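Local coordinates for protein carboxylase (Deinococcus radiodurans, PDB 5H80) that probably carboxylates biotin with ATP and bicarbonate, serving as the biotin carboxylase part of a single-chain bacterial carboxylase, at residues Glu254-Val259 with Gln470-Ser475; Ala235-Val240 with Thr258-His263; Lys265-Ala270 with Ala458-Leu463. One frame throughout, in Å; residues are numbered along the deposited sequence.

Interaction 1: Glu254-Val259 with Gln470-Ser475; sequences ERDCTV and QHYELS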
ATOM      1  N   GLU A 254      17.820   7.420  -3.802  1.00 20.57           N
ATOM      2  CA  GLU A 254      17.657   8.731  -3.269  1.00 21.10           C
ATOM      3  C   GLU A 254      16.272   9.139  -2.903  1.00 21.23           C
ATOM      4  O   GLU A 254      15.254   8.626  -3.430  1.00 22.19           O
ATOM      5  CB  GLU A 254      18.285   9.783  -4.172  1.00 21.31           C
ATOM      6  CG  GLU A 254      17.535  10.370  -5.347  1.00 22.26           C
ATOM      7  CD  GLU A 254      17.189   9.377  -6.475  1.00 24.59           C
ATOM      8  OE1 GLU A 254      17.802   8.298  -6.493  1.00 22.52           O
ATOM      9  OE2 GLU A 254      16.360   9.809  -7.275  1.00 23.20           O
ATOM     10  N   ARG A 255      16.185  10.279  -2.202  1.00 21.16           N
ATOM     11  CA  ARG A 255      14.916  11.004  -1.935  1.00 19.49           C
ATOM     12  C   ARG A 255      15.170  12.482  -2.031  1.00 23.55           C
ATOM     13  O   ARG A 255      16.336  12.917  -1.796  1.00 25.19           O
ATOM     14  CB  ARG A 255      14.397  10.759  -0.510  1.00 19.91           C
ATOM     15  CG  ARG A 255      13.906   9.415  -0.131  1.00 18.69           C
ATOM     16  CD  ARG A 255      13.552   9.215   1.341  1.00 18.13           C
ATOM     17  NE  ARG A 255      14.666   9.299   2.283  1.00 17.84           N
ATOM     18  CZ  ARG A 255      15.269   8.276   2.847  1.00 21.63           C
ATOM     19  NH1 ARG A 255      14.934   6.992   2.584  1.00 23.10           N
ATOM     20  NH2 ARG A 255      16.211   8.512   3.712  1.00 23.92           N
ATOM     21  N   ASP A 256      14.147  13.229  -2.462  1.00 22.56           N
ATOM     22  CA  ASP A 256      14.243  14.669  -2.589  1.00 21.77           C
ATOM     23  C   ASP A 256      13.247  15.273  -1.661  1.00 22.88           C
ATOM     24  O   ASP A 256      12.031  15.057  -1.785  1.00 21.66           O
ATOM     25  CB  ASP A 256      14.041  15.112  -3.968  1.00 19.29           C
ATOM     26  CG  ASP A 256      14.309  16.610  -4.226  1.00 19.89           C
ATOM     27  OD1 ASP A 256      13.663  17.460  -3.591  1.00 22.45           O
ATOM     28  OD2 ASP A 256      15.152  16.809  -5.144  1.00 24.05           O
ATOM     29  N   CYS A 257      13.788  16.086  -0.794  1.00 18.66           N
ATOM     30  CA  CYS A 257      13.014  16.708   0.282  1.00 22.05           C
ATOM     31  C   CYS A 257      13.157  18.260   0.194  1.00 25.74           C
ATOM     32  O   CYS A 257      13.254  18.950   1.231  1.00 26.65           O
ATOM     33  CB  CYS A 257      13.519  16.291   1.610  1.00 25.88           C
ATOM     34  SG  CYS A 257      13.651  14.480   1.829  1.00 31.61           S
ATOM     35  N   THR A 258      13.142  18.786  -1.005  1.00 25.30           N
ATOM     36  CA  THR A 258      13.391  20.220  -1.243  1.00 25.09           C
ATOM     37  C   THR A 258      12.346  21.183  -0.694  1.00 28.34           C
ATOM     38  O   THR A 258      12.635  22.298  -0.281  1.00 25.56           O
ATOM     39  CB  THR A 258      13.655  20.414  -2.740  1.00 23.53           C
ATOM     40  OG1 THR A 258      14.820  19.673  -3.186  1.00 21.38           O
ATOM     41  CG2 THR A 258      13.679  21.986  -3.153  1.00 25.75           C
ATOM     42  N   VAL A 259      11.076  20.803  -0.752  1.00 23.41           N
ATOM     43  CA  VAL A 259       9.961  21.638  -0.293  1.00 26.53           C
ATOM     44  C   VAL A 259       9.926  21.604   1.283  1.00 28.14           C
ATOM     45  O   VAL A 259       9.617  20.591   1.930  1.00 26.67           O
ATOM     46  CB  VAL A 259       8.646  21.131  -0.900  1.00 25.68           C
ATOM     47  CG1 VAL A 259       7.496  21.923  -0.315  1.00 23.45           C
ATOM     48  CG2 VAL A 259       8.715  21.138  -2.450  1.00 26.65           C
ATOM     49  N   GLN A 470       4.771  21.126  -9.947  1.00 25.10           N
ATOM     50  CA  GLN A 470       4.520  20.366 -11.152  1.00 25.16           C
ATOM     51  C   GLN A 470       5.717  20.209 -12.147  1.00 24.17           C
ATOM     52  O   GLN A 470       5.909  19.094 -12.630  1.00 24.12           O
ATOM     53  CB  GLN A 470       3.316  20.943 -11.821  1.00 27.29           C
ATOM     54  CG  GLN A 470       2.029  20.777 -11.062  1.00 33.99           C
ATOM     55  CD  GLN A 470       0.924  21.630 -11.626  1.00 44.39           C
ATOM     56  OE1 GLN A 470       1.084  22.297 -12.646  1.00 52.96           O
ATOM     57  NE2 GLN A 470      -0.208  21.605 -10.984  1.00 49.49           N
ATOM     58  N   HIS A 471       6.612  21.211 -12.284  1.00 23.46           N
ATOM     59  CA  HIS A 471       7.852  21.111 -13.067  1.00 27.32           C
ATOM     60  C   HIS A 471       9.123  20.873 -12.244  1.00 22.99           C
ATOM     61  O   HIS A 471      10.138  20.662 -12.844  1.00 25.57           O
ATOM     62  CB  HIS A 471       8.055  22.389 -13.843  1.00 26.33           C
ATOM     63  CG  HIS A 471       7.035  22.612 -14.884  1.00 29.44           C
ATOM     64  ND1 HIS A 471       6.911  21.782 -15.969  1.00 28.22           N
ATOM     65  CD2 HIS A 471       6.008  23.464 -14.938  1.00 28.49           C
ATOM     66  CE1 HIS A 471       5.923  22.205 -16.745  1.00 30.91           C
ATOM     67  NE2 HIS A 471       5.328  23.217 -16.132  1.00 32.12           N
ATOM     68  N   TYR A 472       8.927  20.742 -10.903  1.00 25.21           N
ATOM     69  CA  TYR A 472       9.963  20.615  -9.925  1.00 28.25           C
ATOM     70  C   TYR A 472      10.994  21.746 -10.086  1.00 25.30           C
ATOM     71  O   TYR A 472      12.229  21.426 -10.019  1.00 27.34           O
ATOM     72  CB  TYR A 472      10.563  19.186  -9.940  1.00 25.73           C
ATOM     73  CG  TYR A 472      10.787  18.696  -8.544  1.00 23.60           C
ATOM     74  CD1 TYR A 472       9.681  18.214  -7.809  1.00 23.79           C
ATOM     75  CD2 TYR A 472      12.033  18.819  -7.912  1.00 22.81           C
ATOM     76  CE1 TYR A 472       9.831  17.840  -6.427  1.00 23.58           C
ATOM     77  CE2 TYR A 472      12.210  18.360  -6.552  1.00 26.00           C
ATOM     78  CZ  TYR A 472      11.127  17.947  -5.824  1.00 25.85           C
ATOM     79  OH  TYR A 472      11.243  17.640  -4.491  1.00 25.05           O
ATOM     80  N   GLU A 473      10.540  22.973 -10.340  1.00 27.75           N
ATOM     81  CA  GLU A 473      11.475  24.072 -10.482  1.00 28.92           C
ATOM     82  C   GLU A 473      11.598  24.702  -9.087  1.00 27.87           C
ATOM     83  O   GLU A 473      10.830  25.656  -8.790  1.00 32.51           O
ATOM     84  CB  GLU A 473      10.940  25.037 -11.472  1.00 28.36           C
ATOM     85  CG  GLU A 473      10.999  24.492 -12.877  1.00 31.45           C
ATOM     86  CD  GLU A 473      10.338  25.429 -13.893  1.00 34.82           C
ATOM     87  OE1 GLU A 473       9.455  26.241 -13.573  1.00 38.79           O
ATOM     88  OE2 GLU A 473      10.749  25.340 -15.035  1.00 30.71           O
ATOM     89  N   LEU A 474      12.381  24.067  -8.193  1.00 25.33           N
ATOM     90  CA  LEU A 474      12.256  24.318  -6.736  1.00 22.48           C
ATOM     91  C   LEU A 474      13.674  24.399  -6.155  1.00 21.72           C
ATOM     92  O   LEU A 474      14.667  23.853  -6.754  1.00 28.29           O
ATOM     93  CB  LEU A 474      11.625  23.086  -6.107  1.00 23.35           C
ATOM     94  CG  LEU A 474      10.180  22.801  -6.517  1.00 23.45           C
ATOM     95  CD1 LEU A 474       9.757  21.428  -5.934  1.00 28.23           C
ATOM     96  CD2 LEU A 474       9.220  23.894  -6.132  1.00 25.39           C
ATOM     97  N   SER A 475      13.800  25.091  -5.058  1.00 24.29           N
ATOM     98  CA  SER A 475      14.991  25.069  -4.261  1.00 22.64           C
ATOM     99  C   SER A 475      14.518  25.012  -2.802  1.00 25.28           C
ATOM    100  O   SER A 475      13.321  25.184  -2.527  1.00 24.76           O
ATOM    101  CB  SER A 475      15.811  26.462  -4.400  1.00 22.69           C
ATOM    102  OG  SER A 475      14.994  27.478  -3.877  1.00 25.98           O
TER
HETATM  103  O   HOH W   1      10.140  18.322  -1.934  1.00 23.23           O
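Asp-256 and Tyr-472 approach from opposite directions and meet through a short hydrogen bond, Tyr-472 OH to Asp-256 OD1 at 2.6 Å. The two flat groups stand nearly perpendicular, 87° apart: OD1 lies at the ring's edge, in its plane, whereas the hydroxyl reaches the oxygen from above the carboxylate. With CG anti to the backbone N (chi1 -172°), the acid is carried across to the ring. OD1 takes two further donors from its own segment, the backbone N of Thr-258 at 3.0 Å on the anti side, which makes an Asx turn, and Thr-258 OG1 on the syn side, each tilted 29° from the carboxylate plane. OD2 is paired with Arg-236, so both oxygens of this buried acid are engaged. With an alanine at this position the Tyr-472 hydroxyl would probably lose its acceptor, Arg-236 this counter-charge, and the Asx turn its side-chain bond.

The turn lies where the chain leaves the edge strand 249-256 of the ATP-grasp sheet, and it faces the end of helix 467-471, where Tyr-472, at positive phi, closes a Schellman motif. Phe-269 also meets the Tyr-472 ring, edge-to-face.

Next comes Thr-258, whose methyl CG2 packs on Leu-474 CB at 3.8 Å. Val-259 N gives a hydrogen bond to a water at 2.9 Å, and that water donates in turn to Tyr-472 OH. Val-259 CG2 touches Leu-474 CD1 at 3.6 Å, the same methyl that sits over the centre of the Tyr-472 ring, 3.5 Å above the plane.

Interaction 2: Ala235-Val240 with Thr258-His263; sequences ARHIEV and TVQRRH
This is a buried, mostly polar contact in the ATP-grasp fold, made beside the start of strand 236-245, where the chain leaves the four-stranded antiparallel sheet (249-256, 236-245, 299-306, 312-318) and enters 260-261, the outermost strand of the next sheet. His-237 still pairs with Cys-257 through the backbone; one residue further on, a side chain takes over. The backbone N of His-237 gives its hydrogen to Thr-258 OG1 at 2.9 Å, with an N-H...O angle of 153°, while the same hydroxyl donates a hydrogen bond to Asp-256. A threonine oxygen thus carries the pairing past the last backbone rungs. With chi1 at -61° it lies beside the threonine's own backbone N and faces strand 236-245.

The hydroxyl also lies against the root of Arg-236, 3.2 Å from its CB, and near the plane of the guanidinium at that group's edge. The arginine's polar end is spent elsewhere: NE on Asp-256, NH2 on the carbonyl of Pro-273.

Beyond Thr-258, Gln-260 reaches back in an extended chain and crosses His-237 at about a right angle. Its NE2 comes within 3.7 Å of His-237 ND1, but that amide nitrogen has its hydrogen bond with Cys-257 O. A water lies between the two side chains, in the plane of the imidazole, 3.0 Å from ND1, and accepts a weak bond from Gln-260 NE2. At the other end of the ring, His-237 NE2 donates to Glu-239 OE1 at 3.1 Å, only 4° out of the ring plane but from above the plane of the carboxylate.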
ATOM      1  N   ALA A 235      19.451  25.546  -4.655  1.00 26.79           N
ATOM      2  CA  ALA A 235      19.668  24.115  -4.570  1.00 27.09           C
ATOM      3  C   ALA A 235      18.477  23.262  -4.084  1.00 22.84           C
ATOM      4  O   ALA A 235      17.577  23.687  -3.338  1.00 27.64           O
ATOM      5  CB  ALA A 235      20.856  23.822  -3.728  1.00 33.32           C
ATOM      6  N   ARG A 236      18.506  22.033  -4.545  1.00 24.60           N
ATOM      7  CA  ARG A 236      17.709  20.944  -4.046  1.00 22.08           C
ATOM      8  C   ARG A 236      18.374  20.102  -2.915  1.00 20.98           C
ATOM      9  O   ARG A 236      19.585  19.926  -2.869  1.00 23.98           O
ATOM     10  CB  ARG A 236      17.286  20.044  -5.238  1.00 23.85           C
ATOM     11  CG  ARG A 236      16.353  20.796  -6.196  1.00 24.42           C
ATOM     12  CD  ARG A 236      16.199  20.021  -7.544  1.00 26.22           C
ATOM     13  NE  ARG A 236      15.726  18.616  -7.336  1.00 26.15           N
ATOM     14  CZ  ARG A 236      15.418  17.773  -8.324  1.00 26.67           C
ATOM     15  NH1 ARG A 236      15.583  18.127  -9.636  1.00 25.48           N
ATOM     16  NH2 ARG A 236      15.065  16.542  -8.056  1.00 24.49           N
ATOM     17  N   HIS A 237      17.517  19.564  -2.035  1.00 22.61           N
ATOM     18  CA  HIS A 237      17.908  18.739  -0.935  1.00 21.85           C
ATOM     19  C   HIS A 237      17.708  17.355  -1.442  1.00 23.40           C
ATOM     20  O   HIS A 237      16.589  16.973  -1.637  1.00 20.46           O
ATOM     21  CB  HIS A 237      17.079  18.969   0.287  1.00 24.86           C
ATOM     22  CG  HIS A 237      17.377  18.018   1.415  1.00 29.36           C
ATOM     23  ND1 HIS A 237      17.923  18.439   2.606  1.00 34.85           N
ATOM     24  CD2 HIS A 237      17.204  16.670   1.551  1.00 29.96           C
ATOM     25  CE1 HIS A 237      18.130  17.401   3.397  1.00 28.90           C
ATOM     26  NE2 HIS A 237      17.587  16.339   2.836  1.00 31.08           N
ATOM     27  N   ILE A 238      18.798  16.675  -1.679  1.00 20.79           N
ATOM     28  CA  ILE A 238      18.782  15.256  -2.150  1.00 23.78           C
ATOM     29  C   ILE A 238      19.626  14.356  -1.234  1.00 27.33           C
ATOM     30  O   ILE A 238      20.752  14.669  -0.924  1.00 24.14           O
ATOM     31  CB  ILE A 238      19.238  15.173  -3.601  1.00 21.35           C
ATOM     32  CG1 ILE A 238      18.434  16.057  -4.572  1.00 22.48           C
ATOM     33  CG2 ILE A 238      19.032  13.744  -4.060  1.00 20.14           C
ATOM     34  CD1 ILE A 238      18.820  15.932  -6.076  1.00 23.09           C
ATOM     35  N   GLU A 239      19.033  13.255  -0.751  1.00 20.24           N
ATOM     36  CA  GLU A 239      19.640  12.457   0.324  1.00 19.94           C
ATOM     37  C   GLU A 239      19.649  11.033  -0.163  1.00 22.82           C
ATOM     38  O   GLU A 239      18.737  10.615  -0.873  1.00 22.26           O
ATOM     39  CB  GLU A 239      18.922  12.548   1.641  1.00 21.68           C
ATOM     40  CG  GLU A 239      17.428  12.041   1.677  1.00 21.57           C
ATOM     41  CD  GLU A 239      16.680  12.434   2.957  1.00 26.97           C
ATOM     42  OE1 GLU A 239      17.112  13.363   3.700  1.00 22.64           O
ATOM     43  OE2 GLU A 239      15.664  11.816   3.256  1.00 24.17           O
ATOM     44  N   VAL A 240      20.598  10.308   0.324  1.00 22.32           N
ATOM     45  CA  VAL A 240      20.775   8.906  -0.099  1.00 22.59           C
ATOM     46  C   VAL A 240      20.562   7.970   1.038  1.00 21.56           C
ATOM     47  O   VAL A 240      21.148   8.112   2.073  1.00 20.52           O
ATOM     48  CB  VAL A 240      22.188   8.647  -0.738  1.00 22.70           C
ATOM     49  CG1 VAL A 240      22.351   7.210  -0.964  1.00 20.74           C
ATOM     50  CG2 VAL A 240      22.439   9.481  -1.975  1.00 25.74           C
ATOM     51  N   THR A 258      13.142  18.786  -1.005  1.00 25.30           N
ATOM     52  CA  THR A 258      13.391  20.220  -1.243  1.00 25.09           C
ATOM     53  C   THR A 258      12.346  21.183  -0.694  1.00 28.34           C
ATOM     54  O   THR A 258      12.635  22.298  -0.281  1.00 25.56           O
ATOM     55  CB  THR A 258      13.655  20.414  -2.740  1.00 23.53           C
ATOM     56  OG1 THR A 258      14.820  19.673  -3.186  1.00 21.38           O
ATOM     57  CG2 THR A 258      13.679  21.986  -3.153  1.00 25.75           C
ATOM     58  N   VAL A 259      11.076  20.803  -0.752  1.00 23.41           N
ATOM     59  CA  VAL A 259       9.961  21.638  -0.293  1.00 26.53           C
ATOM     60  C   VAL A 259       9.926  21.604   1.283  1.00 28.14           C
ATOM     61  O   VAL A 259       9.617  20.591   1.930  1.00 26.67           O
ATOM     62  CB  VAL A 259       8.646  21.131  -0.900  1.00 25.68           C
ATOM     63  CG1 VAL A 259       7.496  21.923  -0.315  1.00 23.45           C
ATOM     64  CG2 VAL A 259       8.715  21.138  -2.450  1.00 26.65           C
ATOM     65  N   GLN A 260      10.446  22.713   1.849  1.00 26.00           N
ATOM     66  CA  GLN A 260      10.628  22.886   3.320  1.00 28.41           C
ATOM     67  C   GLN A 260      10.063  24.207   3.738  1.00 32.79           C
ATOM     68  O   GLN A 260      10.075  25.084   2.960  1.00 32.81           O
ATOM     69  CB  GLN A 260      12.102  22.954   3.632  1.00 34.08           C
ATOM     70  CG  GLN A 260      12.834  21.783   3.132  1.00 33.15           C
ATOM     71  CD  GLN A 260      14.302  21.728   3.427  1.00 38.83           C
ATOM     72  OE1 GLN A 260      14.829  22.529   4.185  1.00 44.53           O
ATOM     73  NE2 GLN A 260      14.954  20.681   2.904  1.00 35.51           N
ATOM     74  N   ARG A 261       9.569  24.295   4.954  1.00 31.27           N
ATOM     75  CA  ARG A 261       8.965  25.546   5.523  1.00 39.24           C
ATOM     76  C   ARG A 261       9.889  25.839   6.674  1.00 41.88           C
ATOM     77  O   ARG A 261      10.017  24.995   7.572  1.00 39.96           O
ATOM     78  CB  ARG A 261       7.574  25.358   6.015  1.00 46.64           C
ATOM     79  CG  ARG A 261       6.861  26.654   6.440  1.00 47.49           C
ATOM     80  CD  ARG A 261       5.561  26.220   7.078  1.00 55.36           C
ATOM     81  NE  ARG A 261       4.445  27.161   6.923  1.00 57.65           N
ATOM     82  CZ  ARG A 261       3.145  26.819   6.775  1.00 67.78           C
ATOM     83  NH1 ARG A 261       2.760  25.536   6.684  1.00 73.01           N
ATOM     84  NH2 ARG A 261       2.201  27.772   6.699  1.00 66.24           N
ATOM     85  N   ARG A 262      10.646  26.931   6.604  1.00 47.88           N
ATOM     86  CA  ARG A 262      11.705  27.178   7.628  1.00 49.91           C
ATOM     87  C   ARG A 262      12.464  25.915   8.029  1.00 48.30           C
ATOM     88  O   ARG A 262      12.557  25.586   9.203  1.00 41.85           O
ATOM     89  CB  ARG A 262      11.099  27.834   8.897  1.00 60.09           C
ATOM     90  CG  ARG A 262      10.458  29.197   8.652  1.00 72.62           C
ATOM     91  CD  ARG A 262      10.000  29.860   9.941  1.00 84.03           C
ATOM     92  NE  ARG A 262       9.835  31.313   9.804  1.00 95.12           N
ATOM     93  CZ  ARG A 262       9.328  32.114  10.745  1.00 94.33           C
ATOM     94  NH1 ARG A 262       8.910  31.623  11.914  1.00103.97           N
ATOM     95  NH2 ARG A 262       9.229  33.420  10.519  1.00 84.07           N
ATOM     96  N   HIS A 263      12.972  25.193   7.040  1.00 44.91           N
ATOM     97  CA  HIS A 263      13.819  24.009   7.270  1.00 46.62           C
ATOM     98  C   HIS A 263      13.092  22.736   7.779  1.00 37.77           C
ATOM     99  O   HIS A 263      13.742  21.710   7.960  1.00 41.40           O
ATOM    100  CB  HIS A 263      15.038  24.361   8.178  1.00 54.57           C
ATOM    101  CG  HIS A 263      15.911  25.449   7.621  1.00 62.23           C
ATOM    102  ND1 HIS A 263      15.741  26.781   7.943  1.00 56.17           N
ATOM    103  CD2 HIS A 263      16.946  25.403   6.746  1.00 60.79           C
ATOM    104  CE1 HIS A 263      16.619  27.509   7.277  1.00 61.05           C
ATOM    105  NE2 HIS A 263      17.372  26.697   6.557  1.00 67.53           N
TER
HETATM  106  O   HOH W   2      18.295  21.111   3.844  1.00 37.92           O

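Interaction 3: Lys265-Ala270 with Ala458-Leu463; sequences KLLEFA and AFLQAL
Leu-463 forms the tight part of this contact by packing against two consecutive leucines. Its CB touches Leu-267 CD1 at 3.9 Å, and its CD1 meets Leu-266 CD1 at 4.0 Å. The same CD1 lies 4.1 Å from Leu-267 CD1, so the end of Leu-463 is met by one methyl from each leucine. Leu-266 runs across Leu-463 at about a right angle, and Leu-267 comes to it on a slant. Leu-463 CB points toward the strand, and with CG anti to the carbonyl carbon (chi1 -70°) CD1 reaches Leu-266 CD1.

Neighbouring residues of a regular strand would point to opposite sides of the sheet. Here both leucines face the helix, consistent with the break in strand 264-270, where Leu-266 has a psi of -43°, far from the extended range. The contact is a helix laid on a sheet: Phe-459, Leu-460 and Leu-463 of helix 457-465 pack against the antiparallel sheet that strand 264-270 forms with 367-374 and 421-429, all apolar and all buried.

Fit is looser toward the start of the helical segment. Leu-460 CD2 comes only to 4.3 Å from Leu-267 CD2 and 4.4 Å from Leu-266 CB, and it also packs on Leu-445 of helix 434-446. Phe-459 gives up little surface, offering the edge of its ring, CE2, to Leu-266 CD1 at 4.1 Å, while Arg-261 makes a cation-pi contact with the same ring. Leu-479 covers Leu-266, Phe-459 and Leu-463 from helix 478-481. At Ala-458 and Gln-461 the helix is partly exposed to solvent.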
ATOM      1  N   LYS A 265      10.727  19.733   6.537  1.00 34.53           N
ATOM      2  CA  LYS A 265      10.345  19.055   5.323  1.00 28.12           C
ATOM      3  C   LYS A 265       8.823  18.802   5.282  1.00 25.38           C
ATOM      4  O   LYS A 265       8.233  18.568   6.360  1.00 31.31           O
ATOM      5  CB  LYS A 265      11.141  17.726   5.238  1.00 32.73           C
ATOM      6  CG  LYS A 265      12.669  17.824   5.108  1.00 26.16           C
ATOM      7  CD  LYS A 265      13.371  16.477   5.412  1.00 33.11           C
ATOM      8  CE  LYS A 265      14.878  16.551   5.335  1.00 34.80           C
ATOM      9  NZ  LYS A 265      15.621  15.331   5.766  1.00 35.52           N
ATOM     10  N   LEU A 266       8.149  19.059   4.165  1.00 27.00           N
ATOM     11  CA  LEU A 266       6.734  18.864   4.011  1.00 25.66           C
ATOM     12  C   LEU A 266       6.419  17.816   2.966  1.00 28.16           C
ATOM     13  O   LEU A 266       5.479  17.057   3.169  1.00 26.98           O
ATOM     14  CB  LEU A 266       5.958  20.154   3.624  1.00 30.73           C
ATOM     15  CG  LEU A 266       5.966  21.217   4.700  1.00 34.20           C
ATOM     16  CD1 LEU A 266       5.420  22.522   4.161  1.00 33.25           C
ATOM     17  CD2 LEU A 266       5.106  20.687   5.862  1.00 34.90           C
ATOM     18  N   LEU A 267       7.109  17.831   1.827  1.00 26.72           N
ATOM     19  CA  LEU A 267       6.844  16.877   0.710  1.00 24.10           C
ATOM     20  C   LEU A 267       8.151  16.166   0.354  1.00 27.01           C
ATOM     21  O   LEU A 267       9.211  16.787   0.286  1.00 22.95           O
ATOM     22  CB  LEU A 267       6.299  17.479  -0.574  1.00 27.12           C
ATOM     23  CG  LEU A 267       4.974  18.167  -0.462  1.00 24.62           C
ATOM     24  CD1 LEU A 267       4.719  19.061  -1.607  1.00 27.65           C
ATOM     25  CD2 LEU A 267       3.798  17.170  -0.216  1.00 27.26           C
ATOM     26  N   GLU A 268       8.144  14.849   0.363  1.00 24.53           N
ATOM     27  CA  GLU A 268       9.404  14.127   0.148  1.00 23.67           C
ATOM     28  C   GLU A 268       9.138  13.155  -0.989  1.00 22.63           C
ATOM     29  O   GLU A 268       8.248  12.328  -0.883  1.00 24.90           O
ATOM     30  CB  GLU A 268       9.809  13.458   1.466  1.00 30.03           C
ATOM     31  CG  GLU A 268      10.048  14.538   2.571  1.00 33.22           C
ATOM     32  CD  GLU A 268       9.648  14.128   3.957  1.00 34.01           C
ATOM     33  OE1 GLU A 268       8.509  13.669   4.159  1.00 37.30           O
ATOM     34  OE2 GLU A 268      10.508  14.295   4.834  1.00 38.43           O
ATOM     35  N   PHE A 269      10.000  13.162  -2.000  1.00 22.31           N
ATOM     36  CA  PHE A 269       9.823  12.389  -3.253  1.00 20.98           C
ATOM     37  C   PHE A 269      10.888  11.254  -3.417  1.00 23.81           C
ATOM     38  O   PHE A 269      12.026  11.382  -3.068  1.00 19.78           O
ATOM     39  CB  PHE A 269       9.863  13.336  -4.424  1.00 19.95           C
ATOM     40  CG  PHE A 269       8.807  14.264  -4.450  1.00 23.33           C
ATOM     41  CD1 PHE A 269       7.740  14.084  -5.306  1.00 19.25           C
ATOM     42  CD2 PHE A 269       8.811  15.415  -3.667  1.00 22.19           C
ATOM     43  CE1 PHE A 269       6.763  14.990  -5.392  1.00 23.95           C
ATOM     44  CE2 PHE A 269       7.795  16.370  -3.800  1.00 20.81           C
ATOM     45  CZ  PHE A 269       6.731  16.101  -4.591  1.00 22.72           C
ATOM     46  N   ALA A 270      10.522  10.040  -3.908  1.00 20.12           N
ATOM     47  CA  ALA A 270      11.519   8.984  -4.204  1.00 21.41           C
ATOM     48  C   ALA A 270      10.927   8.414  -5.569  1.00 23.06           C
ATOM     49  O   ALA A 270       9.726   7.951  -5.603  1.00 23.23           O
ATOM     50  CB  ALA A 270      11.713   7.974  -3.148  1.00 22.06           C
ATOM     51  N   ALA A 458      -5.144  21.879   3.644  1.00 30.57           N
ATOM     52  CA  ALA A 458      -5.277  22.878   2.518  1.00 31.10           C
ATOM     53  C   ALA A 458      -3.987  23.392   1.987  1.00 27.79           C
ATOM     54  O   ALA A 458      -3.844  23.597   0.793  1.00 29.05           O
ATOM     55  CB  ALA A 458      -6.183  24.069   2.922  1.00 33.16           C
ATOM     56  N   PHE A 459      -3.041  23.678   2.875  1.00 26.79           N
ATOM     57  CA  PHE A 459      -1.748  24.116   2.451  1.00 26.00           C
ATOM     58  C   PHE A 459      -0.960  23.106   1.564  1.00 26.83           C
ATOM     59  O   PHE A 459      -0.415  23.488   0.542  1.00 24.94           O
ATOM     60  CB  PHE A 459      -0.993  24.548   3.624  1.00 28.32           C
ATOM     61  CG  PHE A 459       0.290  25.222   3.286  1.00 26.11           C
ATOM     62  CD1 PHE A 459       0.296  26.591   2.968  1.00 30.69           C
ATOM     63  CD2 PHE A 459       1.482  24.563   3.304  1.00 30.99           C
ATOM     64  CE1 PHE A 459       1.467  27.252   2.649  1.00 29.41           C
ATOM     65  CE2 PHE A 459       2.627  25.221   2.946  1.00 30.48           C
ATOM     66  CZ  PHE A 459       2.657  26.547   2.650  1.00 32.44           C
ATOM     67  N   LEU A 460      -1.067  21.819   1.942  1.00 23.65           N
ATOM     68  CA  LEU A 460      -0.516  20.645   1.195  1.00 24.63           C
ATOM     69  C   LEU A 460      -1.128  20.587  -0.172  1.00 24.28           C
ATOM     70  O   LEU A 460      -0.358  20.457  -1.117  1.00 23.01           O
ATOM     71  CB  LEU A 460      -0.785  19.331   1.979  1.00 23.13           C
ATOM     72  CG  LEU A 460       0.202  19.159   3.184  1.00 26.46           C
ATOM     73  CD1 LEU A 460      -0.129  17.944   4.060  1.00 26.55           C
ATOM     74  CD2 LEU A 460       1.683  19.246   2.960  1.00 28.57           C
ATOM     75  N   GLN A 461      -2.455  20.782  -0.294  1.00 26.93           N
ATOM     76  CA  GLN A 461      -3.111  20.836  -1.570  1.00 32.41           C
ATOM     77  C   GLN A 461      -2.651  22.048  -2.406  1.00 29.75           C
ATOM     78  O   GLN A 461      -2.370  21.875  -3.621  1.00 28.42           O
ATOM     79  CB  GLN A 461      -4.622  20.668  -1.405  1.00 36.26           C
ATOM     80  CG  GLN A 461      -4.992  19.197  -1.201  1.00 43.24           C
ATOM     81  CD  GLN A 461      -6.331  19.022  -0.578  1.00 44.82           C
ATOM     82  OE1 GLN A 461      -6.499  19.050   0.675  1.00 47.73           O
ATOM     83  NE2 GLN A 461      -7.313  18.880  -1.415  1.00 47.00           N
ATOM     84  N   ALA A 462      -2.393  23.216  -1.811  1.00 29.75           N
ATOM     85  CA  ALA A 462      -1.921  24.324  -2.636  1.00 33.45           C
ATOM     86  C   ALA A 462      -0.532  24.028  -3.227  1.00 27.07           C
ATOM     87  O   ALA A 462      -0.176  24.384  -4.395  1.00 30.25           O
ATOM     88  CB  ALA A 462      -1.920  25.624  -1.853  1.00 35.44           C
ATOM     89  N   LEU A 463       0.316  23.374  -2.405  1.00 23.92           N
ATOM     90  CA  LEU A 463       1.660  22.928  -2.798  1.00 22.97           C
ATOM     91  C   LEU A 463       1.576  22.010  -3.980  1.00 23.28           C
ATOM     92  O   LEU A 463       2.229  22.218  -5.000  1.00 22.42           O
ATOM     93  CB  LEU A 463       2.481  22.273  -1.633  1.00 25.01           C
ATOM     94  CG  LEU A 463       2.983  23.170  -0.492  1.00 28.14           C
ATOM     95  CD1 LEU A 463       3.622  22.319   0.568  1.00 29.51           C
ATOM     96  CD2 LEU A 463       3.943  24.254  -0.990  1.00 30.45           C
TER

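How the interactions relate
All three contacts are buried, and they follow one continuous piece of chain out of the ATP-grasp sheet. Interactions 1 and 2 share Thr-258 and Val-259 and are joined by two salt bridges, Arg-236 with Asp-256 and Arg-255 with Glu-239; their chemistry is mainly polar, built on hydrogen bonds and single waters. Interaction 3, purely apolar, lies on the neighbouring sheet, where strand 264-270 receives helix 457-465. Backbone pairing of Asp-256 with Phe-269 ties it to interaction 1, that of Val-259 with Leu-266 to both others. Interaction 1 uses the loop after helix 467-471, interaction 3 the preceding helix; interaction 2 spans a short loop and joins the two sheets, strand 260-261 neighbouring 264-270.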